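Local coordinates for minor fimbrium anchoring subunit Mfa2 (Porphyromonas gingivalis, PDB 5NFI), which fastens minor fimbriae to the bacterial outer membrane through its interaction with the fimbrial subunit Mfa1 and regulates the length of these adhesive filaments, at residues Gly4-Phe9 with Glu55-Leu60; Pro19-Glu24 with Leu50-Glu55; Leu28-Phe33 with Tyr66-Trp71; Arg40-Phe45 with Gly81-Gly86; Thr116-Glu121 with Ile133-Asn138. All blocks are in the same frame, centred on the assembly; numbering follows the deposited sequence.

Contact 1 (Gly4-Phe9 with Glu55-Leu60); sequences GVYVNF and EWLIPL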
# COMPACT_ATOMS: atom_id res chain seq x y z
N GLY A 4 5.61 17.91 -23.84
CA GLY A 4 5.52 17.18 -22.59
C GLY A 4 4.62 17.83 -21.57
O GLY A 4 4.12 18.94 -21.77
N VAL A 5 4.40 17.11 -20.47
CA VAL A 5 3.56 17.56 -19.36
C VAL A 5 4.43 17.87 -18.16
O VAL A 5 5.21 17.02 -17.74
CB VAL A 5 2.53 16.49 -18.92
CG1 VAL A 5 1.58 17.07 -17.88
CG2 VAL A 5 1.76 15.95 -20.10
N TYR A 6 4.31 19.06 -17.58
CA TYR A 6 4.94 19.27 -16.29
C TYR A 6 3.99 18.79 -15.20
O TYR A 6 2.80 19.10 -15.23
CB TYR A 6 5.32 20.74 -16.07
CG TYR A 6 6.48 21.21 -16.92
CD1 TYR A 6 7.79 20.86 -16.60
CD2 TYR A 6 6.26 22.00 -18.04
CE1 TYR A 6 8.85 21.30 -17.38
CE2 TYR A 6 7.31 22.43 -18.81
CZ TYR A 6 8.60 22.08 -18.49
OH TYR A 6 9.65 22.52 -19.27
N VAL A 7 4.52 18.02 -14.26
CA VAL A 7 3.70 17.45 -13.20
C VAL A 7 4.22 17.84 -11.83
O VAL A 7 5.41 17.73 -11.53
CB VAL A 7 3.64 15.91 -13.28
CG1 VAL A 7 2.78 15.37 -12.16
CG2 VAL A 7 3.07 15.47 -14.62
N ASN A 8 3.29 18.31 -11.00
CA ASN A 8 3.56 18.68 -9.63
C ASN A 8 3.03 17.61 -8.68
O ASN A 8 1.89 17.15 -8.80
CB ASN A 8 2.92 20.02 -9.30
CG ASN A 8 3.00 20.36 -7.84
OD1 ASN A 8 2.10 20.04 -7.06
ND2 ASN A 8 4.11 20.98 -7.45
N PHE A 9 3.85 17.22 -7.71
CA PHE A 9 3.41 16.13 -6.86
C PHE A 9 3.16 16.63 -5.46
O PHE A 9 4.02 17.29 -4.85
CB PHE A 9 4.43 14.99 -6.86
CG PHE A 9 4.55 14.28 -8.18
CD1 PHE A 9 3.49 13.55 -8.69
CD2 PHE A 9 5.73 14.35 -8.92
CE1 PHE A 9 3.61 12.90 -9.91
CE2 PHE A 9 5.85 13.69 -10.14
CZ PHE A 9 4.79 12.96 -10.63
N GLU A 55 8.23 21.03 -10.22
CA GLU A 55 7.62 20.27 -11.31
C GLU A 55 8.61 19.32 -11.96
O GLU A 55 9.82 19.51 -11.89
CB GLU A 55 7.05 21.22 -12.36
CG GLU A 55 6.00 22.15 -11.83
CD GLU A 55 5.39 22.97 -12.93
OE1 GLU A 55 5.89 24.09 -13.19
OE2 GLU A 55 4.40 22.51 -13.52
N TRP A 56 8.07 18.29 -12.60
CA TRP A 56 8.89 17.32 -13.33
C TRP A 56 8.32 17.16 -14.74
O TRP A 56 7.13 16.92 -14.90
CB TRP A 56 8.91 15.96 -12.61
CG TRP A 56 9.85 15.91 -11.44
CD1 TRP A 56 11.16 15.55 -11.46
CD2 TRP A 56 9.55 16.25 -10.08
NE1 TRP A 56 11.70 15.64 -10.20
CE2 TRP A 56 10.73 16.07 -9.33
CE3 TRP A 56 8.40 16.69 -9.42
CZ2 TRP A 56 10.80 16.31 -7.97
CZ3 TRP A 56 8.46 16.93 -8.07
CH2 TRP A 56 9.65 16.74 -7.35
N LEU A 57 9.17 17.31 -15.75
CA LEU A 57 8.73 17.18 -17.13
C LEU A 57 8.61 15.73 -17.55
O LEU A 57 9.54 14.94 -17.38
CB LEU A 57 9.68 17.92 -18.08
CG LEU A 57 9.32 17.88 -19.57
CD1 LEU A 57 7.93 18.46 -19.85
CD2 LEU A 57 10.38 18.60 -20.39
N ILE A 58 7.45 15.38 -18.10
CA ILE A 58 7.16 14.07 -18.63
C ILE A 58 7.08 14.21 -20.14
O ILE A 58 6.10 14.74 -20.68
CB ILE A 58 5.83 13.49 -18.07
CG1 ILE A 58 5.79 13.60 -16.55
CG2 ILE A 58 5.64 12.06 -18.49
CD1 ILE A 58 6.96 12.93 -15.85
N PRO A 59 8.16 13.80 -20.83
CA PRO A 59 8.22 13.84 -22.29
C PRO A 59 7.05 13.13 -22.96
O PRO A 59 6.68 12.02 -22.55
CB PRO A 59 9.53 13.11 -22.59
CG PRO A 59 10.38 13.45 -21.44
CD PRO A 59 9.47 13.50 -20.25
N LEU A 60 6.46 13.79 -23.96
CA LEU A 60 5.47 13.19 -24.85
C LEU A 60 5.81 13.64 -26.26
O LEU A 60 6.73 14.43 -26.44
CB LEU A 60 4.05 13.60 -24.48
CG LEU A 60 3.57 13.35 -23.05
CD1 LEU A 60 2.20 13.94 -22.90
CD2 LEU A 60 3.51 11.87 -22.78
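Glu55 reaches Tyr6 of strand 4-9: its side chain crosses that of Tyr6 at about a right angle, OE2 lying 3.2 Å from Tyr6 CB, and the same oxygen is hydrogen-bonded to His134. At Trp56 the backbones join by two bonds, Trp56 N to Val7 O and Val7 N to Trp56 O, both 2.9 Å. Its indole, with CG beside its own backbone N, reaches the rim of the Phe9 ring, where Trp56 CE3 is 3.6 Å from Phe9 CD2; the planes stand 40° apart. Leu57 turns to the other face. With CG anti to the backbone N (chi1 -179°), it sets CD1 above the middle of the Tyr6 ring, 3.9 Å from the centroid, a CH-pi contact. Ile58 restores the exchange, its N donating to Val5 O at 2.8 Å and its O accepting from Val5 N, while CG1 lies 3.8 Å from Val7 CG2. Pro59, which has no N-H, falls opposite Gly4 in a non-hydrogen-bonded pair, a position in which the partner strand would receive no bond from it. Leu60 then brings CD1 to within 3.5 Å of Val5 CG2. Val7, Phe9 and Ile58 also touch strand 64-72 or 28-33 across the core, so this antiparallel pair forms part of one wall of a beta sandwich, consistent with membership of the transthyretin clan.

Contact 2 (Pro19-Glu24 with Leu50-Glu55); sequences PSYPAE and LSAAKE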
# COMPACT_ATOMS: atom_id res chain seq x y z
N PRO A 19 -2.84 20.49 1.23
CA PRO A 19 -1.98 19.48 0.61
C PRO A 19 -0.62 19.41 1.29
O PRO A 19 -0.12 20.43 1.77
CB PRO A 19 -1.84 19.97 -0.83
CG PRO A 19 -2.05 21.42 -0.75
CD PRO A 19 -3.08 21.63 0.33
N SER A 20 -0.04 18.21 1.33
CA SER A 20 1.26 17.99 1.93
C SER A 20 2.25 17.62 0.85
O SER A 20 1.85 17.29 -0.27
CB SER A 20 1.18 16.90 2.99
OG SER A 20 -0.07 16.92 3.64
N TYR A 21 3.54 17.64 1.17
CA TYR A 21 4.59 17.35 0.20
C TYR A 21 5.66 16.47 0.81
O TYR A 21 6.82 16.89 0.95
CB TYR A 21 5.20 18.65 -0.32
CG TYR A 21 4.20 19.54 -0.99
CD1 TYR A 21 3.80 19.28 -2.30
CD2 TYR A 21 3.63 20.62 -0.33
CE1 TYR A 21 2.87 20.09 -2.93
CE2 TYR A 21 2.70 21.43 -0.95
CZ TYR A 21 2.32 21.17 -2.25
OH TYR A 21 1.40 21.97 -2.89
N PRO A 22 5.29 15.22 1.13
CA PRO A 22 6.06 14.34 2.03
C PRO A 22 7.51 14.19 1.64
O PRO A 22 7.81 13.86 0.49
CB PRO A 22 5.34 13.00 1.89
CG PRO A 22 4.00 13.32 1.35
CD PRO A 22 4.20 14.50 0.47
N ALA A 23 8.41 14.44 2.59
CA ALA A 23 9.83 14.18 2.38
C ALA A 23 10.10 12.70 2.11
O ALA A 23 11.12 12.36 1.53
CB ALA A 23 10.62 14.65 3.58
N GLU A 24 9.18 11.85 2.55
CA GLU A 24 9.30 10.40 2.46
C GLU A 24 9.49 9.94 1.03
O GLU A 24 10.04 8.86 0.80
CB GLU A 24 8.07 9.71 3.05
CG GLU A 24 8.03 9.60 4.56
CD GLU A 24 7.81 10.94 5.25
OE1 GLU A 24 7.65 11.96 4.54
OE2 GLU A 24 7.77 10.96 6.50
N LEU A 50 9.77 16.49 -3.05
CA LEU A 50 8.48 17.08 -3.39
C LEU A 50 8.39 18.49 -2.83
O LEU A 50 8.88 18.76 -1.74
CB LEU A 50 7.34 16.24 -2.83
CG LEU A 50 7.35 14.81 -3.32
CD1 LEU A 50 6.14 14.08 -2.79
CD2 LEU A 50 7.40 14.80 -4.84
N SER A 51 7.74 19.37 -3.57
CA SER A 51 7.58 20.74 -3.13
C SER A 51 6.38 21.40 -3.80
O SER A 51 5.93 20.95 -4.85
CB SER A 51 8.85 21.53 -3.40
OG SER A 51 8.58 22.91 -3.32
N ALA A 52 5.87 22.45 -3.17
CA ALA A 52 4.64 23.11 -3.62
C ALA A 52 4.80 23.68 -5.01
O ALA A 52 3.84 23.74 -5.78
CB ALA A 52 4.25 24.21 -2.64
N ALA A 53 6.02 24.08 -5.34
CA ALA A 53 6.29 24.73 -6.61
C ALA A 53 7.32 23.98 -7.45
O ALA A 53 7.94 24.56 -8.34
CB ALA A 53 6.75 26.14 -6.37
N LYS A 54 7.51 22.69 -7.17
CA LYS A 54 8.43 21.91 -7.98
C LYS A 54 7.67 21.09 -9.02
O LYS A 54 6.60 20.54 -8.74
CB LYS A 54 9.30 20.99 -7.11
CG LYS A 54 10.37 20.29 -7.93
CD LYS A 54 11.59 19.88 -7.10
CE LYS A 54 12.74 19.39 -8.01
NZ LYS A 54 12.57 19.77 -9.45
N GLU A 55 8.23 21.03 -10.22
CA GLU A 55 7.62 20.27 -11.31
C GLU A 55 8.61 19.32 -11.96
O GLU A 55 9.82 19.51 -11.89
CB GLU A 55 7.05 21.22 -12.36
CG GLU A 55 6.00 22.15 -11.83
CD GLU A 55 5.39 22.97 -12.93
OE1 GLU A 55 5.89 24.09 -13.19
OE2 GLU A 55 4.40 22.51 -13.52
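Tyr21 carries most of this loop-to-loop contact, its CG set anti to the carbonyl carbon and beside the backbone N (chi1 -60°). CB starts next to Leu50, 4.1 Å from Leu50 CB. Farther out, CD1 passes the Ser51 peptide, with Ser51 C 3.7 Å away on one face of the ring. Both CE1 and CE2 then reach Ala52, CE1 lying 3.6 Å from Ala52 CA and CE2 equally far from Ala52 CB. CZ comes nearest to Ala52 CA, and OH extends past the same residue. The alanine CA thus sits over the ring, 3.7 Å from its centroid and 26° off the normal, as a CH-pi contact. Near the backbone end of Tyr21, Pro22 CD meets Leu50 CD1 at 3.8 Å, the two side chains crossing obliquely. Asn8 ND2 bonds to Ser51 O and Lys54 O, tying loop 50-55 to strand 3-10. The arrangement is that of a type I beta turn, Ser51 to Lys54, whose first two residues lie against the face of an aromatic ring from another loop.

Contact 3 (Leu28-Phe33 with Tyr66-Trp71); sequences LNVYAF and YTIFAW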
# COMPACT_ATOMS: atom_id res chain seq x y z
N LEU A 28 11.05 8.64 -8.07
CA LEU A 28 9.80 8.58 -8.82
C LEU A 28 9.95 7.74 -10.09
O LEU A 28 10.99 7.74 -10.73
CB LEU A 28 9.32 9.99 -9.21
CG LEU A 28 8.71 10.86 -8.10
CD1 LEU A 28 8.56 12.28 -8.58
CD2 LEU A 28 7.36 10.30 -7.60
N ASN A 29 8.89 7.00 -10.41
CA ASN A 29 8.74 6.34 -11.68
C ASN A 29 7.42 6.85 -12.26
O ASN A 29 6.35 6.53 -11.75
CB ASN A 29 8.73 4.81 -11.53
CG ASN A 29 10.06 4.23 -11.04
OD1 ASN A 29 10.45 4.39 -9.88
ND2 ASN A 29 10.73 3.51 -11.91
N VAL A 30 7.49 7.66 -13.30
CA VAL A 30 6.31 8.30 -13.85
C VAL A 30 6.08 7.84 -15.28
O VAL A 30 6.96 7.97 -16.14
CB VAL A 30 6.44 9.83 -13.78
CG1 VAL A 30 5.13 10.47 -14.15
CG2 VAL A 30 6.83 10.24 -12.39
N TYR A 31 4.89 7.31 -15.53
CA TYR A 31 4.54 6.73 -16.82
C TYR A 31 3.40 7.50 -17.47
O TYR A 31 2.54 8.05 -16.78
CB TYR A 31 4.14 5.25 -16.67
CG TYR A 31 5.20 4.44 -15.98
CD1 TYR A 31 6.31 3.98 -16.67
CD2 TYR A 31 5.11 4.16 -14.61
CE1 TYR A 31 7.29 3.27 -16.04
CE2 TYR A 31 6.10 3.44 -13.97
CZ TYR A 31 7.18 3.00 -14.70
OH TYR A 31 8.19 2.29 -14.09
N ALA A 32 3.40 7.53 -18.80
CA ALA A 32 2.32 8.18 -19.54
C ALA A 32 1.64 7.16 -20.44
O ALA A 32 2.30 6.46 -21.21
CB ALA A 32 2.84 9.36 -20.35
N PHE A 33 0.32 7.06 -20.30
CA PHE A 33 -0.47 6.19 -21.15
C PHE A 33 -1.40 7.07 -21.96
O PHE A 33 -1.80 8.14 -21.50
CB PHE A 33 -1.23 5.16 -20.31
CG PHE A 33 -0.33 4.15 -19.64
CD1 PHE A 33 0.52 4.53 -18.62
CD2 PHE A 33 -0.30 2.84 -20.08
CE1 PHE A 33 1.37 3.62 -18.04
CE2 PHE A 33 0.55 1.93 -19.50
CZ PHE A 33 1.39 2.32 -18.48
N TYR A 66 -3.75 12.02 -22.44
CA TYR A 66 -2.86 11.15 -21.69
C TYR A 66 -3.23 11.16 -20.23
O TYR A 66 -3.77 12.13 -19.71
CB TYR A 66 -1.40 11.58 -21.84
CG TYR A 66 -0.85 11.54 -23.25
CD1 TYR A 66 -1.06 12.59 -24.13
CD2 TYR A 66 -0.07 10.46 -23.67
CE1 TYR A 66 -0.53 12.56 -25.41
CE2 TYR A 66 0.46 10.43 -24.94
CZ TYR A 66 0.23 11.47 -25.81
OH TYR A 66 0.76 11.44 -27.08
N THR A 67 -2.93 10.05 -19.56
CA THR A 67 -3.01 9.99 -18.12
C THR A 67 -1.63 9.60 -17.62
O THR A 67 -0.91 8.83 -18.28
CB THR A 67 -4.07 8.98 -17.63
OG1 THR A 67 -5.28 9.15 -18.37
CG2 THR A 67 -4.34 9.18 -16.15
N ILE A 68 -1.25 10.15 -16.48
CA ILE A 68 0.04 9.85 -15.92
C ILE A 68 -0.12 9.02 -14.64
O ILE A 68 -0.95 9.34 -13.78
CB ILE A 68 0.81 11.15 -15.65
CG1 ILE A 68 1.72 11.43 -16.85
CG2 ILE A 68 1.61 11.06 -14.37
CD1 ILE A 68 2.24 12.83 -16.91
N PHE A 69 0.65 7.94 -14.54
CA PHE A 69 0.68 7.13 -13.33
C PHE A 69 2.02 7.35 -12.64
O PHE A 69 3.07 7.34 -13.28
CB PHE A 69 0.48 5.65 -13.66
CG PHE A 69 -0.80 5.36 -14.42
CD1 PHE A 69 -1.96 6.08 -14.17
CD2 PHE A 69 -0.84 4.38 -15.40
CE1 PHE A 69 -3.13 5.82 -14.86
CE2 PHE A 69 -2.00 4.12 -16.10
CZ PHE A 69 -3.15 4.85 -15.82
N ALA A 70 2.00 7.57 -11.33
CA ALA A 70 3.26 7.88 -10.66
C ALA A 70 3.50 6.99 -9.44
O ALA A 70 2.62 6.76 -8.60
CB ALA A 70 3.30 9.35 -10.27
N TRP A 71 4.74 6.52 -9.34
CA TRP A 71 5.10 5.64 -8.25
C TRP A 71 6.26 6.20 -7.48
O TRP A 71 7.27 6.60 -8.06
CB TRP A 71 5.44 4.26 -8.79
CG TRP A 71 4.25 3.54 -9.34
CD1 TRP A 71 3.81 3.54 -10.63
CD2 TRP A 71 3.35 2.70 -8.61
NE1 TRP A 71 2.69 2.75 -10.76
CE2 TRP A 71 2.38 2.22 -9.52
CE3 TRP A 71 3.26 2.31 -7.26
CZ2 TRP A 71 1.36 1.36 -9.14
CZ3 TRP A 71 2.22 1.46 -6.89
CH2 TRP A 71 1.29 0.99 -7.82
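Six backbone hydrogen bonds hold Leu28-Phe33 against Tyr66-Trp71, two at each of the pairs Asn29-Trp71, Tyr31-Phe69 and Phe33-Thr67. Phe33 N points at Thr67 O over 3.0 Å with a nearly straight N-H (174°), close to the line of the C=O bond. Packing is closest around Phe33 and Phe69. Both have CG beside the backbone N, and their side chains cross at about a right angle, so that Phe69 CE2 comes over one face of the Phe33 ring and Phe69 CD2 lies 3.5 Å from Phe33 CD1; the ring planes make 36°. On the opposite face of the sheet, Val30 CG1 meets Ile68 CG2 at 3.6 Å. Val30, Ala32, Ile68 and Ala70 here look across the interior to Val7, Phe9, Ile58 and Leu60, as expected of two sheets facing each other in a beta sandwich. Elsewhere the fit is slacker. Ala32 CB stays 4.2 Å from Ile68 CG1, and Tyr31 CE2 approaches Trp71 CD1 only to 4.1 Å, near the plane of the tyrosine ring, while the indole NE1 bonds to Phe172 O. Phe172 also meets the rings of Tyr31 and Phe33. Solvent comes nearest at Thr67, the one partly exposed residue of the twelve, whose side chain rests on Thr116 and Val119 of the next strand.

Contact 4 (Arg40-Phe45 with Gly81-Gly86); sequences RSANVF and GEIKIG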
# COMPACT_ATOMS: atom_id res chain seq x y z
N ARG A 40 3.36 5.27 -23.43
CA ARG A 40 3.99 6.18 -24.37
C ARG A 40 5.25 6.84 -23.81
O ARG A 40 6.07 7.34 -24.57
CB ARG A 40 3.01 7.27 -24.81
CG ARG A 40 1.89 6.77 -25.65
CD ARG A 40 2.41 5.90 -26.76
NE ARG A 40 1.33 5.27 -27.51
CZ ARG A 40 1.53 4.38 -28.47
NH1 ARG A 40 2.77 4.02 -28.80
NH2 ARG A 40 0.49 3.84 -29.10
N SER A 41 5.40 6.84 -22.50
CA SER A 41 6.53 7.51 -21.89
C SER A 41 6.87 6.88 -20.55
O SER A 41 5.98 6.61 -19.76
CB SER A 41 6.21 8.98 -21.71
OG SER A 41 7.24 9.63 -20.99
N ALA A 42 8.16 6.63 -20.29
CA ALA A 42 8.59 6.02 -19.03
C ALA A 42 9.77 6.75 -18.42
O ALA A 42 10.86 6.76 -19.00
CB ALA A 42 8.93 4.54 -19.24
N ASN A 43 9.57 7.34 -17.25
CA ASN A 43 10.60 8.21 -16.69
C ASN A 43 10.96 7.90 -15.24
O ASN A 43 10.10 7.52 -14.44
CB ASN A 43 10.15 9.67 -16.79
CG ASN A 43 9.72 10.04 -18.19
OD1 ASN A 43 10.56 10.24 -19.07
ND2 ASN A 43 8.41 10.13 -18.40
N VAL A 44 12.23 8.08 -14.91
CA VAL A 44 12.72 7.80 -13.57
C VAL A 44 13.42 9.03 -13.00
O VAL A 44 14.27 9.63 -13.67
CB VAL A 44 13.68 6.60 -13.58
CG1 VAL A 44 14.23 6.35 -12.20
CG2 VAL A 44 12.98 5.35 -14.13
N PHE A 45 13.06 9.43 -11.79
CA PHE A 45 13.71 10.60 -11.18
C PHE A 45 14.25 10.27 -9.79
O PHE A 45 13.50 9.93 -8.88
CB PHE A 45 12.74 11.79 -11.10
CG PHE A 45 12.03 12.08 -12.39
CD1 PHE A 45 12.72 12.62 -13.46
CD2 PHE A 45 10.68 11.81 -12.53
CE1 PHE A 45 12.07 12.88 -14.65
CE2 PHE A 45 10.03 12.07 -13.72
CZ PHE A 45 10.72 12.60 -14.78
N GLY A 81 8.22 -5.86 -13.70
CA GLY A 81 7.91 -6.57 -14.93
C GLY A 81 8.26 -5.81 -16.20
O GLY A 81 9.02 -4.84 -16.16
N GLU A 82 7.70 -6.26 -17.32
CA GLU A 82 7.94 -5.66 -18.64
C GLU A 82 7.49 -4.20 -18.71
O GLU A 82 6.38 -3.86 -18.31
CB GLU A 82 7.22 -6.47 -19.73
CG GLU A 82 7.07 -5.75 -21.06
CD GLU A 82 5.85 -6.22 -21.85
OE1 GLU A 82 4.81 -5.53 -21.82
OE2 GLU A 82 5.95 -7.27 -22.52
N ILE A 83 8.36 -3.35 -19.21
CA ILE A 83 8.02 -1.95 -19.46
C ILE A 83 8.41 -1.59 -20.89
O ILE A 83 9.57 -1.27 -21.15
CB ILE A 83 8.73 -0.99 -18.48
CG1 ILE A 83 8.44 -1.36 -17.03
CG2 ILE A 83 8.33 0.46 -18.75
CD1 ILE A 83 9.18 -0.48 -16.01
N LYS A 84 7.46 -1.66 -21.82
CA LYS A 84 7.81 -1.49 -23.23
C LYS A 84 6.92 -0.50 -23.95
O LYS A 84 5.73 -0.76 -24.19
CB LYS A 84 7.79 -2.85 -23.95
CG LYS A 84 9.13 -3.58 -23.81
CD LYS A 84 9.10 -5.05 -24.23
CE LYS A 84 8.25 -5.30 -25.46
NZ LYS A 84 8.34 -6.73 -25.91
N ILE A 85 7.52 0.64 -24.29
CA ILE A 85 6.84 1.75 -24.94
C ILE A 85 6.22 1.34 -26.26
O ILE A 85 6.85 0.67 -27.06
CB ILE A 85 7.81 2.93 -25.17
CG1 ILE A 85 8.26 3.50 -23.83
CG2 ILE A 85 7.16 4.02 -26.01
CD1 ILE A 85 9.07 4.76 -23.94
N GLY A 86 4.96 1.74 -26.45
CA GLY A 86 4.21 1.38 -27.62
C GLY A 86 3.71 -0.05 -27.57
O GLY A 86 3.23 -0.56 -28.58
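Arg40 opens the contact with both its backbone and its tip. Its CB leaves the strand away from loop 81-86, but a bend at chi2 (-49°) brings the guanidinium back, and NH1 comes to 3.2 Å from Gly86 CA. NE of the same group makes a salt bridge with Asp34, so the charge is met from outside the loop. At the backbone, Arg40 O lies 3.8 Å from Ile85 CG2. Arg40 and Ser41 both face Ala32 in a classic beta bulge. Ser41 offers the loop its CA, 4.3 Å from Ile85 CD1, while its side chain heads the other way: OG, anti to the backbone N, is hydrogen-bonded to Pro59 O and takes a bond from Asn43 ND2 at 2.9 Å. Ala42 follows with CB directed at the loop, 4.2 Å from Ile83 CG2. Beyond it, Asn43 has turned to the Ser41 side of the strand, and Ser41 OG lies 24° out of its amide plane. No hydrogen bond joins the two segments. Two isoleucines rest their methyls on the strand, and the polar groups of Arg40 and Ser41 bond to other parts of the chain, so the contact probably rests mainly on van der Waals contact, with the charge of Arg40 balanced by Asp34.

Contact 5 (Thr116-Glu121 with Ile133-Asn138); sequences TSPVVE and IHTRAN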
# COMPACT_ATOMS: atom_id res chain seq x y z
N THR A 116 -2.53 9.06 -9.46
CA THR A 116 -3.06 9.19 -10.81
C THR A 116 -3.32 10.66 -11.03
O THR A 116 -3.98 11.31 -10.22
CB THR A 116 -4.35 8.39 -11.04
OG1 THR A 116 -4.11 6.99 -10.80
CG2 THR A 116 -4.84 8.58 -12.46
N SER A 117 -2.77 11.20 -12.11
CA SER A 117 -3.09 12.57 -12.50
C SER A 117 -4.46 12.60 -13.18
O SER A 117 -5.00 11.56 -13.56
CB SER A 117 -2.02 13.11 -13.45
OG SER A 117 -2.28 12.66 -14.77
N PRO A 118 -5.02 13.81 -13.35
CA PRO A 118 -6.19 13.83 -14.23
C PRO A 118 -5.77 13.58 -15.67
O PRO A 118 -4.59 13.56 -15.98
CB PRO A 118 -6.75 15.24 -14.04
CG PRO A 118 -5.61 16.05 -13.50
CD PRO A 118 -4.75 15.11 -12.72
N VAL A 119 -6.75 13.36 -16.53
CA VAL A 119 -6.50 13.28 -17.95
C VAL A 119 -6.08 14.66 -18.44
O VAL A 119 -6.78 15.66 -18.22
CB VAL A 119 -7.73 12.83 -18.72
CG1 VAL A 119 -7.43 12.81 -20.23
CG2 VAL A 119 -8.20 11.49 -18.23
N VAL A 120 -4.93 14.70 -19.11
CA VAL A 120 -4.42 15.93 -19.69
C VAL A 120 -4.41 15.79 -21.19
O VAL A 120 -4.66 14.70 -21.71
CB VAL A 120 -3.02 16.27 -19.17
CG1 VAL A 120 -3.05 16.48 -17.67
CG2 VAL A 120 -2.03 15.18 -19.54
N GLU A 121 -4.09 16.88 -21.88
CA GLU A 121 -4.23 16.91 -23.33
C GLU A 121 -3.20 17.79 -24.03
O GLU A 121 -3.21 19.01 -23.87
CB GLU A 121 -5.63 17.38 -23.67
CG GLU A 121 -5.94 17.49 -25.13
CD GLU A 121 -7.36 17.98 -25.32
OE1 GLU A 121 -8.07 18.03 -24.28
OE2 GLU A 121 -7.74 18.34 -26.45
N ILE A 133 2.17 21.39 -21.34
CA ILE A 133 1.04 21.60 -20.44
C ILE A 133 1.47 21.33 -19.00
O ILE A 133 2.61 20.96 -18.74
CB ILE A 133 -0.16 20.71 -20.81
CG1 ILE A 133 0.18 19.24 -20.60
CG2 ILE A 133 -0.57 20.94 -22.25
CD1 ILE A 133 -0.87 18.32 -21.18
N HIS A 134 0.55 21.56 -18.07
CA HIS A 134 0.84 21.31 -16.66
C HIS A 134 -0.29 20.53 -16.02
O HIS A 134 -1.41 20.53 -16.52
CB HIS A 134 1.06 22.61 -15.91
CG HIS A 134 2.26 23.36 -16.37
ND1 HIS A 134 3.39 23.51 -15.59
CD2 HIS A 134 2.52 24.01 -17.53
CE1 HIS A 134 4.29 24.22 -16.25
NE2 HIS A 134 3.79 24.53 -17.43
N THR A 135 0.03 19.87 -14.91
CA THR A 135 -0.96 19.16 -14.12
C THR A 135 -0.38 18.87 -12.73
O THR A 135 0.80 19.09 -12.49
CB THR A 135 -1.39 17.85 -14.79
OG1 THR A 135 -2.53 17.31 -14.11
CG2 THR A 135 -0.26 16.84 -14.79
N ARG A 136 -1.25 18.42 -11.82
CA ARG A 136 -0.86 18.00 -10.48
C ARG A 136 -1.30 16.56 -10.27
O ARG A 136 -2.27 16.11 -10.89
CB ARG A 136 -1.50 18.89 -9.41
CG ARG A 136 -1.11 20.33 -9.48
CD ARG A 136 -1.86 21.20 -8.49
NE ARG A 136 -1.46 21.00 -7.09
CZ ARG A 136 -2.27 20.64 -6.09
NH1 ARG A 136 -3.56 20.42 -6.31
NH2 ARG A 136 -1.78 20.51 -4.86
N ALA A 137 -0.60 15.85 -9.38
CA ALA A 137 -0.97 14.48 -9.02
C ALA A 137 -0.89 14.26 -7.51
O ALA A 137 0.05 14.70 -6.87
CB ALA A 137 -0.08 13.49 -9.74
N ASN A 138 -1.88 13.56 -6.95
CA ASN A 138 -1.94 13.31 -5.50
C ASN A 138 -1.38 11.94 -5.11
O ASN A 138 -1.96 10.90 -5.42
CB ASN A 138 -3.39 13.44 -5.01
CG ASN A 138 -3.51 13.36 -3.48
OD1 ASN A 138 -2.56 13.01 -2.77
ND2 ASN A 138 -4.69 13.69 -2.98
O HOH W 1 -4.40 10.19 -7.51
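This is a surface contact inside a beta hairpin, between the strands 113-122 and 133-151, at a place where they run in opposite directions yet residues 116-121 and 133-138 share no direct hydrogen bond. The backbones splay apart: CA atoms are 4.5 Å apart at Ser117 and Ala137 but 7.6 Å at Glu121 and Ile133. A water spans the narrower end, accepting from Thr116 N at 2.9 Å and donating to Asn138 O. Next comes the Pro118 ring, which meets the Thr135 side chain tip to tip, CG lying 3.4 Å from OG1; its CD lies by Arg136 O. Ser117 OG takes the crowded position between its own N and carbonyl carbon and donates to Pro118 O at 2.8 Å, while Ile68 N is hydrogen-bonded to the same hydroxyl. Side chains fill the wider end. Val120 CG1 meets Thr135 CB at 3.6 Å, the two crossing at about a right angle, and Ile133, with CG1 also in the crowded position (chi1 66°), sends CD1 to within 3.6 Å of Val120 CB. The parting is consistent with the pairing on each outer side: Ser117 and Val120 bond to strand 64-72, Ile133 and Thr135 to strand 3-10. Such an opened hairpin, its arms serving different neighbours, is consistent with an edge where the two sheets of a transthyretin-like beta sandwich come together.

In the fold
Contacts 1, 3 and 5 form a tight cluster, with centres about 9 Å apart for contact 3 with either of the others and for contact 1 with contact 5; contact 4 lies about 9 Å from contact 3, and contact 2 about 14 Å from contact 1. Strand 28-33 runs between 39-45 and 64-72, 64-72 pairs with 113-122, and 133-151 pairs with 3-10, so contact 5 closes the circuit from contact 3 back to contact 1. Along the chain contact 2 is nested within the loop closed by contact 1, contacts 3 and 4 cross contact 1, and contact 5 follows all of them. Sequence-distant strands are thereby interwoven into the N-terminal sandwich, with contacts 2 and 4 adding loops at its periphery.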